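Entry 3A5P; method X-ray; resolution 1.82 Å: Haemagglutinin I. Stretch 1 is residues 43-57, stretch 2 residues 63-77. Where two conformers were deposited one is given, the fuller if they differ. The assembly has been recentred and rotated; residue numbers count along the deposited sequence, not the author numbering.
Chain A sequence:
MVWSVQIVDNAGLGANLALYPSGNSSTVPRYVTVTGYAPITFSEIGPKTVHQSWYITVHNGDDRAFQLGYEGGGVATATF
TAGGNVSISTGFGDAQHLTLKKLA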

# COMPACT_ATOMS: atom_id res chain seq x y z
N SER A 43 -3.75 -6.86 -8.27
CA SER A 43 -4.85 -6.22 -9.03
C SER A 43 -4.98 -6.81 -10.42
O SER A 43 -4.13 -7.59 -10.87
CB SER A 43 -4.64 -4.69 -9.10
OG SER A 43 -3.57 -4.34 -9.97
N GLU A 44 -6.04 -6.39 -11.11
CA GLU A 44 -6.31 -6.85 -12.46
C GLU A 44 -5.75 -5.92 -13.55
O GLU A 44 -6.34 -5.80 -14.63
CB GLU A 44 -7.82 -7.14 -12.61
CG GLU A 44 -8.24 -8.28 -11.71
CD GLU A 44 -9.66 -8.79 -11.94
OE1 GLU A 44 -10.45 -8.14 -12.67
OE2 GLU A 44 -10.00 -9.84 -11.33
N ILE A 45 -4.60 -5.30 -13.30
CA ILE A 45 -3.95 -4.47 -14.34
C ILE A 45 -3.42 -5.35 -15.47
O ILE A 45 -2.63 -6.26 -15.23
CB ILE A 45 -2.83 -3.58 -13.75
CG1 ILE A 45 -3.47 -2.50 -12.87
CG2 ILE A 45 -1.99 -2.92 -14.87
CD1 ILE A 45 -2.50 -1.80 -11.96
N GLY A 46 -3.87 -5.07 -16.69
CA GLY A 46 -3.53 -5.91 -17.83
C GLY A 46 -2.30 -5.49 -18.62
O GLY A 46 -1.56 -4.59 -18.21
N PRO A 47 -2.06 -6.16 -19.77
CA PRO A 47 -2.90 -7.23 -20.31
C PRO A 47 -2.58 -8.59 -19.68
O PRO A 47 -1.62 -8.70 -18.91
CB PRO A 47 -2.51 -7.25 -21.79
CG PRO A 47 -1.07 -6.86 -21.78
CD PRO A 47 -0.89 -5.88 -20.63
N LYS A 48 -3.39 -9.61 -19.99
CA LYS A 48 -3.10 -10.96 -19.54
C LYS A 48 -1.92 -11.51 -20.33
O LYS A 48 -1.96 -11.56 -21.57
CB LYS A 48 -4.31 -11.88 -19.69
CG LYS A 48 -4.05 -13.30 -19.18
CD LYS A 48 -5.32 -14.06 -18.81
CE LYS A 48 -6.02 -14.66 -20.03
NZ LYS A 48 -5.16 -15.62 -20.75
N THR A 49 -0.85 -11.88 -19.62
CA THR A 49 0.30 -12.57 -20.21
C THR A 49 0.34 -14.06 -19.87
O THR A 49 0.97 -14.85 -20.58
CB THR A 49 1.66 -11.95 -19.82
OG1 THR A 49 1.79 -11.94 -18.39
CG2 THR A 49 1.82 -10.53 -20.37
N VAL A 50 -0.31 -14.45 -18.77
CA VAL A 50 -0.34 -15.86 -18.34
C VAL A 50 -1.25 -16.71 -19.24
O VAL A 50 -2.16 -16.18 -19.89
CB VAL A 50 -0.77 -16.00 -16.86
CG1 VAL A 50 0.25 -15.35 -15.94
CG2 VAL A 50 -2.15 -15.38 -16.63
N HIS A 51 -1.01 -18.03 -19.25
CA HIS A 51 -1.78 -18.94 -20.09
C HIS A 51 -3.15 -19.32 -19.52
O HIS A 51 -4.07 -19.68 -20.28
CB HIS A 51 -0.96 -20.18 -20.46
CG HIS A 51 0.18 -19.90 -21.41
ND1 HIS A 51 1.26 -20.74 -21.55
CD2 HIS A 51 0.39 -18.86 -22.25
CE1 HIS A 51 2.10 -20.23 -22.43
NE2 HIS A 51 1.60 -19.09 -22.87
N GLN A 52 -3.32 -19.20 -18.20
CA GLN A 52 -4.60 -19.52 -17.56
C GLN A 52 -5.71 -18.56 -17.98
O GLN A 52 -5.42 -17.49 -18.52
CB GLN A 52 -4.47 -19.55 -16.03
CG GLN A 52 -3.54 -20.66 -15.50
CD GLN A 52 -2.05 -20.37 -15.69
OE1 GLN A 52 -1.65 -19.22 -15.92
NE2 GLN A 52 -1.23 -21.41 -15.58
N SER A 53 -6.97 -18.96 -17.75
CA SER A 53 -8.15 -18.14 -18.09
C SER A 53 -8.11 -16.76 -17.43
O SER A 53 -8.44 -15.75 -18.07
CB SER A 53 -9.45 -18.83 -17.65
OG SER A 53 -9.56 -20.15 -18.16
N TRP A 54 -7.69 -16.73 -16.16
CA TRP A 54 -7.75 -15.52 -15.33
C TRP A 54 -6.40 -15.18 -14.73
O TRP A 54 -5.54 -16.05 -14.62
CB TRP A 54 -8.76 -15.70 -14.18
CG TRP A 54 -9.98 -16.43 -14.58
CD1 TRP A 54 -10.44 -17.61 -14.07
CD2 TRP A 54 -10.90 -16.05 -15.60
NE1 TRP A 54 -11.60 -17.98 -14.70
CE2 TRP A 54 -11.91 -17.04 -15.65
CE3 TRP A 54 -10.98 -14.96 -16.48
CZ2 TRP A 54 -12.98 -16.97 -16.54
CZ3 TRP A 54 -12.04 -14.89 -17.36
CH2 TRP A 54 -13.03 -15.90 -17.39
N TYR A 55 -6.23 -13.92 -14.33
CA TYR A 55 -4.93 -13.46 -13.88
C TYR A 55 -5.02 -12.48 -12.71
O TYR A 55 -6.07 -11.87 -12.45
CB TYR A 55 -4.14 -12.84 -15.05
CG TYR A 55 -4.67 -11.49 -15.48
CD1 TYR A 55 -4.20 -10.31 -14.89
CD2 TYR A 55 -5.68 -11.39 -16.46
CE1 TYR A 55 -4.72 -9.07 -15.26
CE2 TYR A 55 -6.19 -10.14 -16.85
CZ TYR A 55 -5.71 -8.99 -16.24
OH TYR A 55 -6.18 -7.75 -16.59
N ILE A 56 -3.90 -12.38 -11.99
CA ILE A 56 -3.69 -11.40 -10.93
C ILE A 56 -2.29 -10.82 -11.15
O ILE A 56 -1.30 -11.58 -11.18
CB ILE A 56 -3.74 -12.03 -9.52
CG1 ILE A 56 -5.03 -12.86 -9.34
CG2 ILE A 56 -3.65 -10.90 -8.43
CD1 ILE A 56 -5.00 -13.81 -8.09
N THR A 57 -2.21 -9.51 -11.32
CA THR A 57 -0.94 -8.80 -11.49
C THR A 57 -0.42 -8.33 -10.13
O THR A 57 -1.20 -7.89 -9.28
CB THR A 57 -1.09 -7.63 -12.43
OG1 THR A 57 -1.50 -8.14 -13.70
CG2 THR A 57 0.22 -6.87 -12.57
N ASP A 63 6.73 -1.07 -8.83
CA ASP A 63 7.15 -1.87 -9.99
C ASP A 63 6.38 -3.17 -10.20
O ASP A 63 6.09 -3.91 -9.27
CB ASP A 63 8.64 -2.15 -9.90
CG ASP A 63 9.45 -0.87 -9.80
OD1 ASP A 63 9.16 0.13 -10.53
OD2 ASP A 63 10.37 -0.87 -8.98
N ARG A 64 6.08 -3.44 -11.46
CA ARG A 64 5.43 -4.69 -11.79
C ARG A 64 6.40 -5.84 -11.51
O ARG A 64 7.51 -5.88 -12.07
CB ARG A 64 4.93 -4.70 -13.21
CG ARG A 64 3.94 -5.81 -13.45
CD ARG A 64 3.71 -5.97 -14.90
NE ARG A 64 2.60 -5.17 -15.36
CZ ARG A 64 1.52 -5.67 -15.93
NH1 ARG A 64 1.40 -6.97 -16.10
NH2 ARG A 64 0.56 -4.86 -16.35
N ALA A 65 6.00 -6.73 -10.61
CA ALA A 65 6.83 -7.86 -10.20
C ALA A 65 6.62 -9.05 -11.15
O ALA A 65 7.59 -9.56 -11.74
CB ALA A 65 6.51 -8.25 -8.76
N PHE A 66 5.37 -9.48 -11.29
CA PHE A 66 4.99 -10.61 -12.16
C PHE A 66 3.48 -10.74 -12.21
O PHE A 66 2.77 -10.03 -11.49
CB PHE A 66 5.61 -11.96 -11.70
CG PHE A 66 5.66 -12.15 -10.20
CD1 PHE A 66 4.50 -12.46 -9.48
CD2 PHE A 66 6.86 -12.01 -9.50
CE1 PHE A 66 4.54 -12.63 -8.07
CE2 PHE A 66 6.92 -12.17 -8.10
CZ PHE A 66 5.75 -12.49 -7.40
N GLN A 67 3.00 -11.67 -13.03
CA GLN A 67 1.58 -11.94 -13.09
C GLN A 67 1.34 -13.40 -12.78
O GLN A 67 2.13 -14.27 -13.20
CB GLN A 67 1.05 -11.61 -14.49
CG GLN A 67 -0.46 -11.64 -14.61
CD GLN A 67 -0.91 -11.18 -15.99
OE1 GLN A 67 -1.11 -12.00 -16.89
NE2 GLN A 67 -1.02 -9.86 -16.19
N LEU A 68 0.25 -13.66 -12.05
CA LEU A 68 -0.18 -14.99 -11.66
C LEU A 68 -1.42 -15.37 -12.46
O LEU A 68 -2.22 -14.50 -12.83
CB LEU A 68 -0.59 -14.98 -10.19
CG LEU A 68 0.29 -14.21 -9.18
CD1 LEU A 68 -0.49 -13.95 -7.89
CD2 LEU A 68 1.53 -15.03 -8.89
N GLY A 69 -1.60 -16.66 -12.70
CA GLY A 69 -2.79 -17.17 -13.39
C GLY A 69 -3.60 -18.09 -12.49
O GLY A 69 -3.06 -18.70 -11.52
N TYR A 70 -4.88 -18.19 -12.79
CA TYR A 70 -5.75 -19.10 -12.05
C TYR A 70 -6.97 -19.54 -12.88
O TYR A 70 -7.36 -18.90 -13.87
CB TYR A 70 -6.19 -18.48 -10.69
CG TYR A 70 -7.17 -17.33 -10.78
CD1 TYR A 70 -8.56 -17.56 -10.74
CD2 TYR A 70 -6.73 -16.00 -10.91
CE1 TYR A 70 -9.47 -16.51 -10.82
CE2 TYR A 70 -7.65 -14.92 -11.00
CZ TYR A 70 -9.02 -15.20 -10.96
OH TYR A 70 -9.94 -14.19 -11.06
N GLU A 71 -7.52 -20.67 -12.46
CA GLU A 71 -8.79 -21.16 -12.95
C GLU A 71 -9.74 -21.19 -11.76
O GLU A 71 -9.30 -21.26 -10.61
CB GLU A 71 -8.63 -22.57 -13.52
CG GLU A 71 -7.61 -22.70 -14.64
CD GLU A 71 -8.03 -21.98 -15.92
OE1 GLU A 71 -9.24 -21.67 -16.08
OE2 GLU A 71 -7.13 -21.73 -16.75
N GLY A 72 -11.04 -21.16 -12.03
CA GLY A 72 -12.06 -21.19 -10.98
C GLY A 72 -11.96 -19.95 -10.09
O GLY A 72 -11.61 -18.88 -10.58
N GLY A 73 -12.24 -20.12 -8.80
CA GLY A 73 -12.05 -19.05 -7.82
C GLY A 73 -10.59 -19.03 -7.37
O GLY A 73 -10.12 -19.97 -6.72
N GLY A 74 -9.88 -17.96 -7.72
CA GLY A 74 -8.44 -17.85 -7.44
C GLY A 74 -8.10 -17.56 -5.98
O GLY A 74 -8.83 -16.86 -5.28
N VAL A 75 -6.98 -18.14 -5.52
CA VAL A 75 -6.44 -17.85 -4.20
C VAL A 75 -4.95 -17.62 -4.38
O VAL A 75 -4.20 -18.55 -4.68
CB VAL A 75 -6.69 -19.01 -3.18
CG1 VAL A 75 -6.13 -18.66 -1.80
CG2 VAL A 75 -8.17 -19.33 -3.08
N ALA A 76 -4.53 -16.36 -4.25
CA ALA A 76 -3.10 -16.06 -4.29
C ALA A 76 -2.58 -16.12 -2.85
O ALA A 76 -3.03 -15.36 -1.98
CB ALA A 76 -2.85 -14.70 -4.91
N THR A 77 -1.68 -17.05 -2.59
CA THR A 77 -1.13 -17.20 -1.24
C THR A 77 0.27 -16.62 -1.20
O THR A 77 1.13 -17.04 -1.98
CB THR A 77 -1.11 -18.69 -0.81
OG1 THR A 77 -2.46 -19.19 -0.84
CG2 THR A 77 -0.53 -18.81 0.62
O HOH W 1 -8.76 -11.97 -12.24

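Three residues cover the most surface here: Gln67, Ile56 and Tyr70. The frame beneath them is antiparallel, the two strand directions lying 152° apart. Ile56 and Leu68 form a hydrogen-bonded pair, with Ile56 N to Leu68 O at 2.8 Å and Leu68 N to Ile56 O at 2.7 Å, the latter nearly linear at 177°.

Gln67, on the same face as Thr57, extends its side chain (chi1 and chi2 both t) into the loop, where its amide bonds to backbone atoms of Pro47, Thr49 and Val50, and also to the Thr57 hydroxyl. Gln67 OE1 accepts from Thr49 N at 2.7 Å and from Val50 N at 3.2 Å, with angles of 156° and 160°. Gln67 NE2 donates to Pro47 O at 3.0 Å and 175°, and to Thr57 OG1 at 3.1 Å and 152°. Both ends of the amide are thus engaged, which fixes its orientation.

On the other face, Trp54 CB sits 3.4 Å from the Tyr70 ring centroid, only 18° off the normal, the geometry of a CH-pi contact. Ile56 CG1 packs 3.7 Å from Tyr70 CE2, and Ile56 CD1 reaches to 3.9 Å from Ala76 CB. At the end of the Tyr70 side chain, OH donates to a water at 2.8 Å; that water donates to Glu44 OE2 (2.6 Å) and Tyr55 O (2.7 Å), bridging the stretches.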